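Local structure of maltose operon transcriptional repressor (Staphylococcus aureus subsp. aureus Mu50, 3HCW) at residues Q46-N51 / M57-K62; I216-P219 / M223-T226. The protein probably represses transcription of the maltose operon, sensing an effector through a C-terminal domain of the LacI/GalR type, related to periplasmic sugar-binding proteins. One frame throughout, in Å; residues are numbered along the deposited sequence.

Contact 1. Residues Q46-N51 / M57-K62; sequences QTTVSN and MDEVYK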
ATOM      1  N   GLN A  46      13.352  13.272  -7.064  1.00 49.25           N
ATOM      2  CA  GLN A  46      14.013  12.988  -5.794  1.00 46.04           C
ATOM      3  C   GLN A  46      13.080  13.278  -4.614  1.00 47.79           C
ATOM      4  O   GLN A  46      12.880  14.441  -4.217  1.00 41.71           O
ATOM      5  CB  GLN A  46      15.313  13.782  -5.682  1.00 46.94           C
ATOM      6  CG  GLN A  46      16.281  13.265  -4.626  1.00 57.77           C
ATOM      7  CD  GLN A  46      17.308  14.312  -4.218  1.00 64.51           C
ATOM      8  OE1 GLN A  46      17.990  14.896  -5.061  1.00 63.96           O
ATOM      9  NE2 GLN A  46      17.419  14.552  -2.919  1.00 69.37           N
ATOM     10  N   THR A  47      12.520  12.197  -4.076  1.00 43.93           N
ATOM     11  CA  THR A  47      11.574  12.212  -2.970  1.00 50.53           C
ATOM     12  C   THR A  47      12.284  12.432  -1.630  1.00 57.60           C
ATOM     13  O   THR A  47      13.204  11.677  -1.290  1.00 56.17           O
ATOM     14  CB  THR A  47      10.822  10.856  -2.914  1.00 55.16           C
ATOM     15  OG1 THR A  47      10.280  10.543  -4.205  1.00 50.91           O
ATOM     16  CG2 THR A  47       9.703  10.882  -1.892  1.00 56.41           C
ATOM     17  N   THR A  48      11.854  13.445  -0.869  1.00 59.05           N
ATOM     18  CA  THR A  48      12.379  13.674   0.495  1.00 56.38           C
ATOM     19  C   THR A  48      12.083  12.471   1.390  1.00 60.90           C
ATOM     20  O   THR A  48      11.055  11.800   1.225  1.00 63.78           O
ATOM     21  CB  THR A  48      11.844  14.976   1.180  1.00 51.50           C
ATOM     22  OG1 THR A  48      10.438  14.867   1.434  1.00 46.36           O
ATOM     23  CG2 THR A  48      12.126  16.221   0.341  1.00 47.24           C
ATOM     24  N   VAL A  49      12.999  12.201   2.320  1.00 60.27           N
ATOM     25  CA  VAL A  49      12.953  11.001   3.153  1.00 64.69           C
ATOM     26  C   VAL A  49      12.802  11.357   4.653  1.00 69.21           C
ATOM     27  O   VAL A  49      12.740  10.476   5.520  1.00 68.60           O
ATOM     28  CB  VAL A  49      14.191  10.085   2.848  1.00 63.76           C
ATOM     29  CG1 VAL A  49      15.456  10.558   3.592  1.00 72.42           C
ATOM     30  CG2 VAL A  49      13.882   8.611   3.109  1.00 68.98           C
ATOM     31  N   SER A  50      12.703  12.658   4.932  1.00 69.42           N
ATOM     32  CA  SER A  50      12.625  13.200   6.290  1.00 67.91           C
ATOM     33  C   SER A  50      11.279  12.923   6.965  1.00 71.93           C
ATOM     34  O   SER A  50      10.247  12.817   6.300  1.00 78.14           O
ATOM     35  CB  SER A  50      12.870  14.704   6.247  1.00 69.41           C
ATOM     36  OG  SER A  50      13.932  15.078   7.092  1.00 68.82           O
ATOM     37  N   ASN A  51      11.302  12.825   8.293  1.00 72.84           N
ATOM     38  CA  ASN A  51      10.142  12.379   9.067  1.00 69.09           C
ATOM     39  C   ASN A  51       9.579  13.410  10.060  1.00 64.23           C
ATOM     40  O   ASN A  51       8.561  13.162  10.704  1.00 58.29           O
ATOM     41  CB  ASN A  51      10.450  11.049   9.777  1.00 75.69           C
ATOM     42  CG  ASN A  51      11.677  11.131  10.688  1.00 91.79           C
ATOM     43  OD1 ASN A  51      11.551  11.319  11.900  1.00100.22           O
ATOM     44  ND2 ASN A  51      12.867  10.983  10.105  1.00 90.26           N
ATOM     45  N   MET A  57      12.937  20.783   6.992  1.00 64.53           N
ATOM     46  CA  MET A  57      13.474  22.112   6.694  1.00 76.10           C
ATOM     47  C   MET A  57      14.968  22.035   6.388  1.00 73.75           C
ATOM     48  O   MET A  57      15.470  22.753   5.525  1.00 71.76           O
ATOM     49  CB  MET A  57      13.211  23.092   7.838  1.00 77.66           C
ATOM     50  CG  MET A  57      11.808  23.675   7.834  1.00 80.65           C
ATOM     51  SD  MET A  57      11.598  25.093   8.927  1.00 91.55           S
ATOM     52  CE  MET A  57      12.068  26.444   7.841  1.00 83.99           C
ATOM     53  N   ASP A  58      15.664  21.143   7.087  1.00 75.88           N
ATOM     54  CA  ASP A  58      17.088  20.927   6.862  1.00 78.24           C
ATOM     55  C   ASP A  58      17.360  20.296   5.503  1.00 72.14           C
ATOM     56  O   ASP A  58      18.166  20.817   4.730  1.00 74.00           O
ATOM     57  CB  ASP A  58      17.697  20.076   7.986  1.00 80.58           C
ATOM     58  CG  ASP A  58      17.890  20.860   9.274  1.00 80.53           C
ATOM     59  OD1 ASP A  58      17.867  22.110   9.230  1.00 69.42           O
ATOM     60  OD2 ASP A  58      18.068  20.222  10.334  1.00 89.03           O
ATOM     61  N   GLU A  59      16.664  19.200   5.203  1.00 64.84           N
ATOM     62  CA  GLU A  59      16.953  18.420   4.002  1.00 57.70           C
ATOM     63  C   GLU A  59      16.480  19.054   2.690  1.00 61.84           C
ATOM     64  O   GLU A  59      17.058  18.787   1.635  1.00 66.02           O
ATOM     65  CB  GLU A  59      16.501  16.960   4.149  1.00 55.68           C
ATOM     66  CG  GLU A  59      15.141  16.590   3.607  1.00 53.63           C
ATOM     67  CD  GLU A  59      15.162  15.218   2.958  1.00 60.22           C
ATOM     68  OE1 GLU A  59      14.422  14.317   3.399  1.00 51.14           O
ATOM     69  OE2 GLU A  59      15.946  15.034   2.009  1.00 69.62           O
ATOM     70  N   VAL A  60      15.452  19.898   2.756  1.00 59.39           N
ATOM     71  CA  VAL A  60      15.033  20.660   1.583  1.00 52.80           C
ATOM     72  C   VAL A  60      16.012  21.809   1.351  1.00 57.96           C
ATOM     73  O   VAL A  60      16.374  22.085   0.208  1.00 63.46           O
ATOM     74  CB  VAL A  60      13.566  21.153   1.683  1.00 53.52           C
ATOM     75  CG1 VAL A  60      13.264  22.232   0.632  1.00 45.56           C
ATOM     76  CG2 VAL A  60      12.599  19.975   1.535  1.00 43.05           C
ATOM     77  N   TYR A  61      16.464  22.447   2.434  1.00 59.12           N
ATOM     78  CA  TYR A  61      17.466  23.517   2.337  1.00 61.41           C
ATOM     79  C   TYR A  61      18.791  23.025   1.749  1.00 55.40           C
ATOM     80  O   TYR A  61      19.445  23.758   1.005  1.00 57.87           O
ATOM     81  CB  TYR A  61      17.711  24.205   3.686  1.00 60.85           C
ATOM     82  CG  TYR A  61      18.613  25.415   3.588  1.00 59.81           C
ATOM     83  CD1 TYR A  61      18.143  26.617   3.063  1.00 65.95           C
ATOM     84  CD2 TYR A  61      19.943  25.353   4.008  1.00 63.56           C
ATOM     85  CE1 TYR A  61      18.970  27.731   2.962  1.00 67.50           C
ATOM     86  CE2 TYR A  61      20.776  26.457   3.909  1.00 61.20           C
ATOM     87  CZ  TYR A  61      20.284  27.645   3.389  1.00 69.64           C
ATOM     88  OH  TYR A  61      21.105  28.747   3.291  1.00 69.07           O
ATOM     89  N   LYS A  62      19.168  21.794   2.095  1.00 56.21           N
ATOM     90  CA  LYS A  62      20.321  21.125   1.499  1.00 59.54           C
ATOM     91  C   LYS A  62      20.147  21.022  -0.015  1.00 59.37           C
ATOM     92  O   LYS A  62      21.040  21.423  -0.759  1.00 59.17           O
ATOM     93  CB  LYS A  62      20.540  19.745   2.127  1.00 58.22           C
ATOM     94  CG  LYS A  62      21.840  19.049   1.705  1.00 55.68           C
ATOM     95  CD  LYS A  62      22.310  18.017   2.740  1.00 55.87           C
ATOM     96  CE  LYS A  62      21.353  16.832   2.877  1.00 77.40           C
ATOM     97  NZ  LYS A  62      21.391  15.917   1.698  1.00 79.07           N
TER

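Contact 2. Residues I216-P219 / M223-T226; sequences IEIP and MTAT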
ATOM      1  N   ILE A 216     -19.374  -4.444  16.018  1.00 39.92           N
ATOM      2  CA  ILE A 216     -20.245  -3.435  15.422  1.00 37.49           C
ATOM      3  C   ILE A 216     -20.258  -3.674  13.905  1.00 36.34           C
ATOM      4  O   ILE A 216     -19.314  -3.303  13.198  1.00 32.61           O
ATOM      5  CB  ILE A 216     -19.757  -2.016  15.764  1.00 33.21           C
ATOM      6  CG1 ILE A 216     -19.674  -1.834  17.280  1.00 29.45           C
ATOM      7  CG2 ILE A 216     -20.676  -0.977  15.148  1.00 33.45           C
ATOM      8  CD1 ILE A 216     -18.966  -0.572  17.719  1.00 39.92           C
ATOM      9  N   GLU A 217     -21.319  -4.326  13.424  1.00 37.80           N
ATOM     10  CA  GLU A 217     -21.340  -4.855  12.056  1.00 29.73           C
ATOM     11  C   GLU A 217     -21.852  -3.891  10.995  1.00 26.12           C
ATOM     12  O   GLU A 217     -22.748  -3.092  11.230  1.00 28.04           O
ATOM     13  CB  GLU A 217     -22.032  -6.225  11.981  1.00 40.50           C
ATOM     14  CG  GLU A 217     -23.473  -6.295  12.442  1.00 57.32           C
ATOM     15  CD  GLU A 217     -23.811  -7.623  13.124  1.00 69.13           C
ATOM     16  OE1 GLU A 217     -23.469  -8.694  12.569  1.00 59.89           O
ATOM     17  OE2 GLU A 217     -24.418  -7.591  14.221  1.00 69.88           O
ATOM     18  N   ILE A 218     -21.254  -3.995   9.816  1.00 21.65           N
ATOM     19  CA  ILE A 218     -21.404  -3.024   8.744  1.00 29.46           C
ATOM     20  C   ILE A 218     -21.934  -3.769   7.536  1.00 31.00           C
ATOM     21  O   ILE A 218     -21.406  -4.828   7.204  1.00 32.97           O
ATOM     22  CB  ILE A 218     -20.028  -2.400   8.394  1.00 29.19           C
ATOM     23  CG1 ILE A 218     -19.327  -1.907   9.659  1.00 26.16           C
ATOM     24  CG2 ILE A 218     -20.161  -1.269   7.359  1.00 30.52           C
ATOM     25  CD1 ILE A 218     -17.847  -1.611   9.488  1.00 36.73           C
ATOM     26  N   PRO A 219     -22.988  -3.242   6.878  1.00 38.27           N
ATOM     27  CA  PRO A 219     -23.765  -2.023   7.161  1.00 28.50           C
ATOM     28  C   PRO A 219     -24.859  -2.116   8.236  1.00 38.80           C
ATOM     29  O   PRO A 219     -25.450  -1.080   8.574  1.00 37.34           O
ATOM     30  CB  PRO A 219     -24.423  -1.732   5.809  1.00 36.45           C
ATOM     31  CG  PRO A 219     -24.662  -3.088   5.247  1.00 35.36           C
ATOM     32  CD  PRO A 219     -23.450  -3.896   5.635  1.00 30.49           C
ATOM     33  N   MET A 223     -23.304   2.251   8.846  1.00 23.76           N
ATOM     34  CA  MET A 223     -22.779   2.349   7.492  1.00 29.59           C
ATOM     35  C   MET A 223     -21.432   3.088   7.543  1.00 35.50           C
ATOM     36  O   MET A 223     -21.201   3.958   8.399  1.00 28.06           O
ATOM     37  CB  MET A 223     -23.768   3.086   6.570  1.00 30.35           C
ATOM     38  CG  MET A 223     -25.090   2.321   6.207  1.00 30.05           C
ATOM     39  SD  MET A 223     -26.175   3.219   5.027  1.00 28.13           S
ATOM     40  CE  MET A 223     -25.866   4.911   5.458  1.00 40.13           C
ATOM     41  N   THR A 224     -20.522   2.733   6.646  1.00 28.00           N
ATOM     42  CA  THR A 224     -19.198   3.357   6.654  1.00 29.26           C
ATOM     43  C   THR A 224     -18.790   3.768   5.261  1.00 27.24           C
ATOM     44  O   THR A 224     -19.238   3.174   4.270  1.00 32.82           O
ATOM     45  CB  THR A 224     -18.086   2.459   7.300  1.00 27.51           C
ATOM     46  OG1 THR A 224     -17.942   1.246   6.561  1.00 38.96           O
ATOM     47  CG2 THR A 224     -18.418   2.117   8.757  1.00 20.46           C
ATOM     48  N   ALA A 225     -17.962   4.808   5.201  1.00 19.71           N
ATOM     49  CA  ALA A 225     -17.427   5.338   3.965  1.00 21.31           C
ATOM     50  C   ALA A 225     -16.180   6.178   4.258  1.00 22.60           C
ATOM     51  O   ALA A 225     -15.961   6.599   5.396  1.00 26.05           O
ATOM     52  CB  ALA A 225     -18.487   6.176   3.247  1.00 28.30           C
ATOM     53  N   THR A 226     -15.373   6.423   3.227  1.00 23.99           N
ATOM     54  CA  THR A 226     -14.133   7.177   3.373  1.00 32.31           C
ATOM     55  C   THR A 226     -13.682   7.850   2.074  1.00 36.49           C
ATOM     56  O   THR A 226     -14.437   7.894   1.107  1.00 34.26           O
ATOM     57  CB  THR A 226     -12.998   6.285   3.941  1.00 30.27           C
ATOM     58  OG1 THR A 226     -11.830   7.083   4.189  1.00 28.43           O
ATOM     59  CG2 THR A 226     -12.675   5.136   3.003  1.00 28.93           C
TER

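Contact 1. Residues Q46-N51 / M57-K62
Thr48 meets the helical segment 57-62 at two places just after the end of strand 44-47. Its CB lies 3.5 Å from Glu59 OE1. Its methyl CG2 reaches Val60 CG2 at 4.0 Å, and the two side chains cross at a slant. The hydroxyl OG1 of Thr48 has its hydrogen-bond partner elsewhere, the backbone N of Leu14.

Val49 contributes its backbone. Its N donates to Glu59 OE1 at 2.8 Å with an N-H...O angle of 147°. The donor comes from the syn side of the carboxylate, 24° out of its plane. Val49 CG1 stands farther off, 3.9 Å from Glu59 OE1.

Ser50 adds a second, weak bond to the same oxygen. The distance from Ser50 N to Glu59 OE1 is again 2.8 Å, but the angle is only 124°. Ser50 CB lies 3.3 Å from Glu59 OE1. OE1 thus takes one good and one weak bond from successive N-H groups, which probably limits how the carboxylate turns. A kink midway along the Glu59 side chain carries the carboxylate to these two groups. They would be expected to stabilise its negative charge.

Val60 also touches Val13 of strand 9-13 and Ile83 of helix 82-89. The arrangement is a strand-loop-helix connection of the N-terminal Rossmann-like subdomain, as in LacI/GalR regulators, with a helix side chain holding the loop after the strand.

Contact 2. Residues I216-P219 / M223-T226
In Ile218 the branch CG2 extends away from the residue's own N; in Thr224, chi1 of 61° tucks OG1 in between N and C of the main chain. These two settings bring the methyl of one against the hydroxyl of the other. The contact lies where the loop after helix 201-213 leads into strand 222-227, in an alpha/beta subdomain of the periplasmic binding protein-like fold.

Ile218 CG2 lies 3.4 Å from Thr224 OG1. Ile218 CD1 sits 3.8 Å from Thr224 CG2. The two side chains meet at about a right angle, and the isoleucine uses both of its methyl ends. Thr224 is a buried residue, and its OG1 is hydrogen-bonded to Gln240 OE1, so the hydroxyl beside the methyl is satisfied. Leu208 and Leu211 of helix 201-213 also pack on Ile218, which places this residue between the helix and the strand.

The peptide bond before Pro219 is cis. It bends the chain where the loop turns back to the strand, and Pro219 CA comes within 4.5 Å of Met223 CA. The direct contact here is apolar. The CB of Met223 points away from the loop, yet its CG still meets the proline ring. Further along, the side chain of Met223 packs on Val126 and Gln129 of helix 115-129.

The loop also faces the dimer partner. Tyr212 of the second subunit packs on Glu217, and its OH is hydrogen-bonded to Ile218 N. Within the chain, Pro219 CB packs against Met223 CG at 4.1 Å.

From the N terminus, the chain first closes contact 1. Strand 44-47 ends, five residues separate 46-51 from 57-62, and helix 53-65 folds back on the loop. Contact 2 comes much later, where three residues separate 216-219 from 223-226, the last of them already in strand 222-227. The two follow in series and neither nest nor cross. Contact 1 ties the loop after strand 44-47 to helix 53-65; contact 2 ties loop to following strand. Both reach the same sheet. Strand 44-47 is its outermost strand on one side, while strand 222-227 is flanked by 241-244 and 194-198. The contacts lie on opposite sides of the chain's centre, with centres about 39 Å apart.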